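Local coordinates for minor fimbrium anchoring subunit Mfa2 (Porphyromonas gingivalis, PDB 5NFI), which attaches the minor Mfa1 fimbriae to the bacterial outer membrane without being part of the fimbrium itself, and regulates their length, at residues V5-S11 with I133-L139; V25-Y31 with I68-I74. One frame throughout, in Å; residues are numbered along the deposited sequence.

Interaction 1. Residues V5-S11 with I133-L139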
loop_
_atom_site.group_PDB
_atom_site.type_symbol
_atom_site.label_atom_id
_atom_site.label_comp_id
_atom_site.label_asym_id
_atom_site.label_seq_id
_atom_site.Cartn_x
_atom_site.Cartn_y
_atom_site.Cartn_z
ATOM N N VAL A 5 -12.444 16.115 -17.794
ATOM C CA VAL A 5 -11.941 16.709 -16.559
ATOM C C VAL A 5 -10.430 16.835 -16.625
ATOM O O VAL A 5 -9.752 15.852 -16.882
ATOM C CB VAL A 5 -12.275 15.848 -15.306
ATOM C CG1 VAL A 5 -11.886 16.593 -14.037
ATOM C CG2 VAL A 5 -13.735 15.478 -15.273
ATOM N N TYR A 6 -9.887 18.019 -16.381
ATOM C CA TYR A 6 -8.449 18.100 -16.194
ATOM C C TYR A 6 -8.141 17.800 -14.732
ATOM O O TYR A 6 -8.788 18.332 -13.835
ATOM C CB TYR A 6 -7.895 19.466 -16.597
ATOM C CG TYR A 6 -7.895 19.709 -18.087
ATOM C CD1 TYR A 6 -6.940 19.120 -18.909
ATOM C CD2 TYR A 6 -8.847 20.538 -18.674
ATOM C CE1 TYR A 6 -6.945 19.350 -20.283
ATOM C CE2 TYR A 6 -8.853 20.764 -20.021
ATOM C CZ TYR A 6 -7.904 20.170 -20.826
ATOM O OH TYR A 6 -7.920 20.410 -22.186
ATOM N N VAL A 7 -7.160 16.934 -14.503
ATOM C CA VAL A 7 -6.807 16.521 -13.153
ATOM C C VAL A 7 -5.344 16.795 -12.851
ATOM O O VAL A 7 -4.452 16.458 -13.630
ATOM C CB VAL A 7 -7.086 15.027 -12.915
ATOM C CG1 VAL A 7 -6.705 14.649 -11.502
ATOM C CG2 VAL A 7 -8.548 14.713 -13.151
ATOM N N ASN A 8 -5.126 17.432 -11.707
ATOM C CA ASN A 8 -3.805 17.733 -11.201
ATOM C C ASN A 8 -3.434 16.778 -10.071
ATOM O O ASN A 8 -4.228 16.542 -9.152
ATOM C CB ASN A 8 -3.743 19.166 -10.701
ATOM C CG ASN A 8 -2.452 19.468 -9.991
ATOM O OD1 ASN A 8 -2.349 19.325 -8.768
ATOM N ND2 ASN A 8 -1.441 19.868 -10.758
ATOM N N PHE A 9 -2.234 16.223 -10.122
ATOM C CA PHE A 9 -1.896 15.233 -9.119
ATOM C C PHE A 9 -0.825 15.758 -8.197
ATOM O O PHE A 9 0.225 16.241 -8.652
ATOM C CB PHE A 9 -1.460 13.917 -9.768
ATOM C CG PHE A 9 -2.566 13.215 -10.512
ATOM C CD1 PHE A 9 -3.659 12.700 -9.832
ATOM C CD2 PHE A 9 -2.512 13.065 -11.893
ATOM C CE1 PHE A 9 -4.678 12.047 -10.517
ATOM C CE2 PHE A 9 -3.523 12.402 -12.579
ATOM C CZ PHE A 9 -4.604 11.891 -11.890
ATOM N N TYR A 10 -1.128 15.677 -6.899
ATOM C CA TYR A 10 -0.222 16.078 -5.834
ATOM C C TYR A 10 -0.122 14.980 -4.770
ATOM O O TYR A 10 -0.772 13.937 -4.873
ATOM C CB TYR A 10 -0.681 17.407 -5.211
ATOM C CG TYR A 10 -1.991 17.387 -4.435
ATOM C CD1 TYR A 10 -3.214 17.383 -5.090
ATOM C CD2 TYR A 10 -1.997 17.414 -3.040
ATOM C CE1 TYR A 10 -4.414 17.398 -4.383
ATOM C CE2 TYR A 10 -3.193 17.419 -2.318
ATOM C CZ TYR A 10 -4.400 17.418 -2.999
ATOM O OH TYR A 10 -5.594 17.426 -2.301
ATOM N N SER A 11 0.707 15.207 -3.759
ATOM C CA SER A 11 0.779 14.286 -2.637
ATOM C C SER A 11 0.990 15.067 -1.348
ATOM O O SER A 11 2.040 15.677 -1.127
ATOM C CB SER A 11 1.890 13.260 -2.832
ATOM O OG SER A 11 1.826 12.242 -1.841
ATOM N N ILE A 133 -13.908 20.751 -17.137
ATOM C CA ILE A 133 -13.768 21.159 -15.746
ATOM C C ILE A 133 -12.377 20.806 -15.234
ATOM O O ILE A 133 -11.568 20.217 -15.951
ATOM C CB ILE A 133 -14.839 20.517 -14.851
ATOM C CG1 ILE A 133 -14.655 19.007 -14.780
ATOM C CG2 ILE A 133 -16.226 20.837 -15.374
ATOM C CD1 ILE A 133 -15.813 18.315 -14.121
ATOM N N HIS A 134 -12.091 21.197 -14.001
ATOM C CA HIS A 134 -10.807 20.885 -13.392
ATOM C C HIS A 134 -10.992 20.331 -12.000
ATOM O O HIS A 134 -12.028 20.547 -11.378
ATOM C CB HIS A 134 -9.917 22.118 -13.344
ATOM C CG HIS A 134 -9.537 22.628 -14.695
ATOM N ND1 HIS A 134 -8.253 22.551 -15.189
ATOM C CD2 HIS A 134 -10.277 23.217 -15.664
ATOM C CE1 HIS A 134 -8.215 23.077 -16.401
ATOM N NE2 HIS A 134 -9.432 23.489 -16.712
ATOM N N THR A 135 -9.980 19.613 -11.526
ATOM C CA THR A 135 -9.954 19.103 -10.170
ATOM C C THR A 135 -8.528 18.698 -9.803
ATOM O O THR A 135 -7.645 18.679 -10.658
ATOM C CB THR A 135 -10.904 17.904 -10.000
ATOM O OG1 THR A 135 -11.036 17.579 -8.609
ATOM C CG2 THR A 135 -10.386 16.693 -10.758
ATOM N N ARG A 136 -8.313 18.407 -8.520
ATOM C CA ARG A 136 -7.041 17.914 -8.004
ATOM C C ARG A 136 -7.277 16.583 -7.310
ATOM O O ARG A 136 -8.380 16.333 -6.807
ATOM C CB ARG A 136 -6.415 18.900 -7.014
ATOM C CG ARG A 136 -6.094 20.239 -7.595
ATOM C CD ARG A 136 -5.591 21.233 -6.554
ATOM N NE ARG A 136 -4.242 20.949 -6.061
ATOM C CZ ARG A 136 -3.911 20.736 -4.782
ATOM N NH1 ARG A 136 -4.832 20.768 -3.823
ATOM N NH2 ARG A 136 -2.642 20.514 -4.455
ATOM N N ALA A 137 -6.240 15.745 -7.262
ATOM C CA ALA A 137 -6.304 14.469 -6.548
ATOM C C ALA A 137 -5.042 14.222 -5.722
ATOM O O ALA A 137 -3.937 14.477 -6.188
ATOM C CB ALA A 137 -6.520 13.335 -7.527
ATOM N N ASN A 138 -5.211 13.720 -4.499
ATOM C CA ASN A 138 -4.086 13.481 -3.588
ATOM C C ASN A 138 -3.605 12.026 -3.617
ATOM O O ASN A 138 -4.298 11.111 -3.160
ATOM C CB ASN A 138 -4.470 13.873 -2.161
ATOM C CG ASN A 138 -3.288 13.812 -1.181
ATOM O OD1 ASN A 138 -2.219 13.277 -1.489
ATOM N ND2 ASN A 138 -3.491 14.359 0.012
ATOM N N LEU A 139 -2.411 11.824 -4.160
ATOM C CA LEU A 139 -1.845 10.496 -4.247
ATOM C C LEU A 139 -1.215 10.155 -2.913
ATOM O O LEU A 139 -0.328 10.874 -2.431
ATOM C CB LEU A 139 -0.810 10.404 -5.367
ATOM C CG LEU A 139 -1.337 10.499 -6.799
ATOM C CD1 LEU A 139 -0.249 11.003 -7.719
ATOM C CD2 LEU A 139 -1.837 9.142 -7.268
#
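A parallel strand pair sets Tyr6, Asn8 and Tyr10 beside His134, Arg136 and Asn138 on one face of the sheet, and Val5, Val7 and Phe9 beside Ile133, Thr135 and Ala137 on the other. The strand axes diverge by only 24°. Tyr6, Asn8 and Tyr10 each donate through N and accept through O, as in Tyr10 N to Ala137 O at 3.1 Å and Leu139 N to Tyr10 O at 2.8 Å. Just past the strand, Ser11 OG donates to Leu139 O over 2.6 Å.

The Tyr10 ring is layered between two side chains. With CG between its backbone N and carbonyl carbon (chi1 67°), it swings across the partner strand. There the Arg136 guanidinium lies flat on one face, its CZ 3.6 Å from the centroid of the Tyr10 ring and the planes 11° apart, a stacked cation-pi contact; Asn138 CB makes a CH-pi contact on the opposite face.

Within the β-sandwich expected of this transthyretin-like clan, strand 3-10 also pairs antiparallel with strand 56-60 along its other edge. Carbonyls of Ser51 and Lys54, just ahead of that strand, take the Asn8 amide nitrogen, and Glu55 binds His134 ND1. On the face of Val5, Val7 and Phe9, Thr135 CG2 touches Val5 CG1 and Val7 CG2, each at 3.6 Å, while Ala137 CB lies 3.7 Å from Phe9 CD1.

Interaction 2. Residues V25-Y31 with I68-I74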
loop_
_atom_site.group_PDB
_atom_site.type_symbol
_atom_site.label_atom_id
_atom_site.label_comp_id
_atom_site.label_asym_id
_atom_site.label_seq_id
_atom_site.Cartn_x
_atom_site.Cartn_y
_atom_site.Cartn_z
ATOM N N VAL A 25 6.303 8.817 -8.886
ATOM C CA VAL A 25 5.173 8.449 -9.736
ATOM C C VAL A 25 5.537 8.600 -11.192
ATOM O O VAL A 25 5.674 9.713 -11.665
ATOM C CB VAL A 25 3.945 9.292 -9.422
ATOM C CG1 VAL A 25 2.796 8.897 -10.332
ATOM C CG2 VAL A 25 3.569 9.112 -7.945
ATOM N N ALA A 26 5.700 7.479 -11.899
ATOM C CA ALA A 26 6.186 7.501 -13.292
ATOM C C ALA A 26 5.116 7.199 -14.327
ATOM O O ALA A 26 5.314 7.448 -15.515
ATOM C CB ALA A 26 7.334 6.528 -13.477
ATOM N N ARG A 27 3.986 6.661 -13.893
ATOM C CA ARG A 27 2.919 6.366 -14.824
ATOM C C ARG A 27 1.591 6.356 -14.095
ATOM O O ARG A 27 1.557 6.302 -12.877
ATOM C CB ARG A 27 3.178 5.036 -15.524
ATOM C CG ARG A 27 3.101 3.824 -14.628
ATOM C CD ARG A 27 3.504 2.559 -15.374
ATOM N NE ARG A 27 2.738 2.328 -16.596
ATOM C CZ ARG A 27 1.473 1.911 -16.639
ATOM N NH1 ARG A 27 0.779 1.695 -15.530
ATOM N NH2 ARG A 27 0.888 1.733 -17.809
ATOM N N LEU A 28 0.494 6.439 -14.840
ATOM C CA LEU A 28 -0.829 6.618 -14.248
ATOM C C LEU A 28 -1.883 5.772 -14.954
ATOM O O LEU A 28 -1.835 5.578 -16.166
ATOM C CB LEU A 28 -1.256 8.099 -14.294
ATOM C CG LEU A 28 -0.582 9.058 -13.304
ATOM C CD1 LEU A 28 -0.895 10.483 -13.669
ATOM C CD2 LEU A 28 -0.983 8.767 -11.840
ATOM N N ASN A 29 -2.821 5.258 -14.170
ATOM C CA ASN A 29 -4.026 4.640 -14.669
ATOM C C ASN A 29 -5.178 5.399 -14.008
ATOM O O ASN A 29 -5.395 5.286 -12.803
ATOM C CB ASN A 29 -4.084 3.141 -14.338
ATOM C CG ASN A 29 -3.009 2.318 -15.054
ATOM O OD1 ASN A 29 -1.822 2.389 -14.730
ATOM N ND2 ASN A 29 -3.436 1.485 -15.983
ATOM N N VAL A 30 -5.900 6.191 -14.784
ATOM C CA VAL A 30 -6.937 7.050 -14.236
ATOM C C VAL A 30 -8.301 6.658 -14.791
ATOM O O VAL A 30 -8.501 6.616 -16.014
ATOM C CB VAL A 30 -6.641 8.525 -14.535
ATOM C CG1 VAL A 30 -7.597 9.412 -13.786
ATOM C CG2 VAL A 30 -5.226 8.839 -14.128
ATOM N N TYR A 31 -9.228 6.358 -13.886
ATOM C CA TYR A 31 -10.552 5.867 -14.250
ATOM C C TYR A 31 -11.626 6.850 -13.818
ATOM O O TYR A 31 -11.474 7.550 -12.809
ATOM C CB TYR A 31 -10.817 4.490 -13.617
ATOM C CG TYR A 31 -9.749 3.489 -13.955
ATOM C CD1 TYR A 31 -9.757 2.836 -15.173
ATOM C CD2 TYR A 31 -8.712 3.219 -13.066
ATOM C CE1 TYR A 31 -8.777 1.939 -15.500
ATOM C CE2 TYR A 31 -7.716 2.324 -13.391
ATOM C CZ TYR A 31 -7.760 1.686 -14.616
ATOM O OH TYR A 31 -6.782 0.793 -14.969
ATOM N N ILE A 68 -13.101 10.326 -9.894
ATOM C CA ILE A 68 -11.950 9.787 -10.573
ATOM C C ILE A 68 -11.087 8.994 -9.594
ATOM O O ILE A 68 -10.803 9.458 -8.488
ATOM C CB ILE A 68 -11.155 10.909 -11.243
ATOM C CG1 ILE A 68 -11.600 11.022 -12.703
ATOM C CG2 ILE A 68 -9.662 10.659 -11.154
ATOM C CD1 ILE A 68 -11.203 12.296 -13.378
ATOM N N PHE A 69 -10.702 7.784 -9.993
ATOM C CA PHE A 69 -9.777 6.968 -9.210
ATOM C C PHE A 69 -8.436 6.924 -9.932
ATOM O O PHE A 69 -8.381 6.722 -11.147
ATOM C CB PHE A 69 -10.332 5.556 -9.005
ATOM C CG PHE A 69 -11.702 5.523 -8.359
ATOM C CD1 PHE A 69 -12.054 6.448 -7.387
ATOM C CD2 PHE A 69 -12.638 4.575 -8.734
ATOM C CE1 PHE A 69 -13.305 6.425 -6.798
ATOM C CE2 PHE A 69 -13.890 4.553 -8.150
ATOM C CZ PHE A 69 -14.219 5.481 -7.180
ATOM N N ALA A 70 -7.348 7.135 -9.208
ATOM C CA ALA A 70 -6.063 7.197 -9.892
ATOM C C ALA A 70 -5.021 6.270 -9.263
ATOM O O ALA A 70 -4.848 6.205 -8.038
ATOM C CB ALA A 70 -5.546 8.629 -9.928
ATOM N N TRP A 71 -4.305 5.572 -10.130
ATOM C CA TRP A 71 -3.308 4.629 -9.674
ATOM C C TRP A 71 -1.960 4.951 -10.260
ATOM O O TRP A 71 -1.832 5.148 -11.466
ATOM C CB TRP A 71 -3.720 3.214 -10.040
ATOM C CG TRP A 71 -4.917 2.739 -9.283
ATOM C CD1 TRP A 71 -6.226 2.832 -9.663
ATOM C CD2 TRP A 71 -4.914 2.081 -8.005
ATOM N NE1 TRP A 71 -7.041 2.268 -8.703
ATOM C CE2 TRP A 71 -6.259 1.801 -7.675
ATOM C CE3 TRP A 71 -3.905 1.701 -7.110
ATOM C CZ2 TRP A 71 -6.617 1.151 -6.497
ATOM C CZ3 TRP A 71 -4.266 1.060 -5.929
ATOM C CH2 TRP A 71 -5.607 0.788 -5.637
ATOM N N GLY A 72 -0.956 5.006 -9.394
ATOM C CA GLY A 72 0.383 5.361 -9.799
ATOM C C GLY A 72 1.295 4.171 -9.737
ATOM O O GLY A 72 1.338 3.468 -8.728
ATOM N N ASN A 73 2.014 3.968 -10.838
ATOM C CA ASN A 73 2.983 2.893 -11.002
ATOM C C ASN A 73 2.375 1.495 -10.972
ATOM O O ASN A 73 2.942 0.583 -10.392
ATOM C CB ASN A 73 4.071 2.998 -9.943
ATOM C CG ASN A 73 4.739 4.338 -9.944
ATOM O OD1 ASN A 73 4.809 5.009 -10.984
ATOM N ND2 ASN A 73 5.240 4.749 -8.782
ATOM N N ILE A 74 1.228 1.324 -11.610
ATOM C CA ILE A 74 0.742 -0.009 -11.898
ATOM C C ILE A 74 1.723 -0.705 -12.846
ATOM O O ILE A 74 2.083 -0.184 -13.894
ATOM C CB ILE A 74 -0.651 0.023 -12.503
ATOM C CG1 ILE A 74 -1.684 0.268 -11.402
ATOM C CG2 ILE A 74 -0.937 -1.278 -13.220
ATOM C CD1 ILE A 74 -3.099 0.276 -11.912
#
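Asn73 OD1 receives two backbone N-H groups from the turn leading into strand 28-33: Ala26 N at 2.8 Å, in the amide plane and on a lone pair, and Arg27 N at 3.4 Å, a weak bond. The same amide gives its ND2 to the carbonyls of Glu24 and Thr111, which fixes its rotation. Asn73 N returns a bond to Arg27 O at 3.1 Å, although the donor stands well above that carbonyl plane.

Beyond this point the segments run antiparallel, their strand axes at 168°, with Asn29-Trp71 and Tyr31-Phe69 as hydrogen-bonded pairs; Asn29 N to Trp71 O, at 2.9 Å, is one of four such bonds. On the face of Asn29 and Trp71, the side chains of Tyr31 and Trp71 cross at about a right angle, Trp71 CD1 meeting the edge of the Tyr31 ring 4.0 Å from CE2. The indole NE1 donates a hydrogen bond to Phe172 O. On the other face Val30 CG1 lies 3.6 Å from Ile68 CG2, and Gly72 lies opposite Leu28.

Ile74 crosses Asn29, its CB 3.5 Å from Asn29 OD1. With its chain bent at chi3 (-55°), Arg27 brings NH1 to that oxygen in a weak bond, while its NH2 forms a salt bridge with Glu46. The arginine charge is thus probably balanced, and the buried Asn73 amide, with both its polar atoms bonded, ties the end of one strand to the turn before the other.

Interactions 1 and 2 lie about 11 Å apart, centre to centre, on the same side of the chain's centre. Along the sequence, 25-31 and 68-74 are nested inside the loop that 5-11 and 133-139 close. Strand 113-122 connects the two pairs, running antiparallel to both 64-72 and 133-151. They also meet through side chains: the Phe9 ring packs against Leu28, Val30 and Ala70, with Phe9 CE1 3.6 Å from Ala70 CB, and Val7 CG2 lies 3.6 Å from Ile68 CD1. The apolar faces of both pairs therefore share one core, consistent with a β-sandwich in which each pair joins strands far apart in sequence, although 3-10 and 28-33 are consecutive.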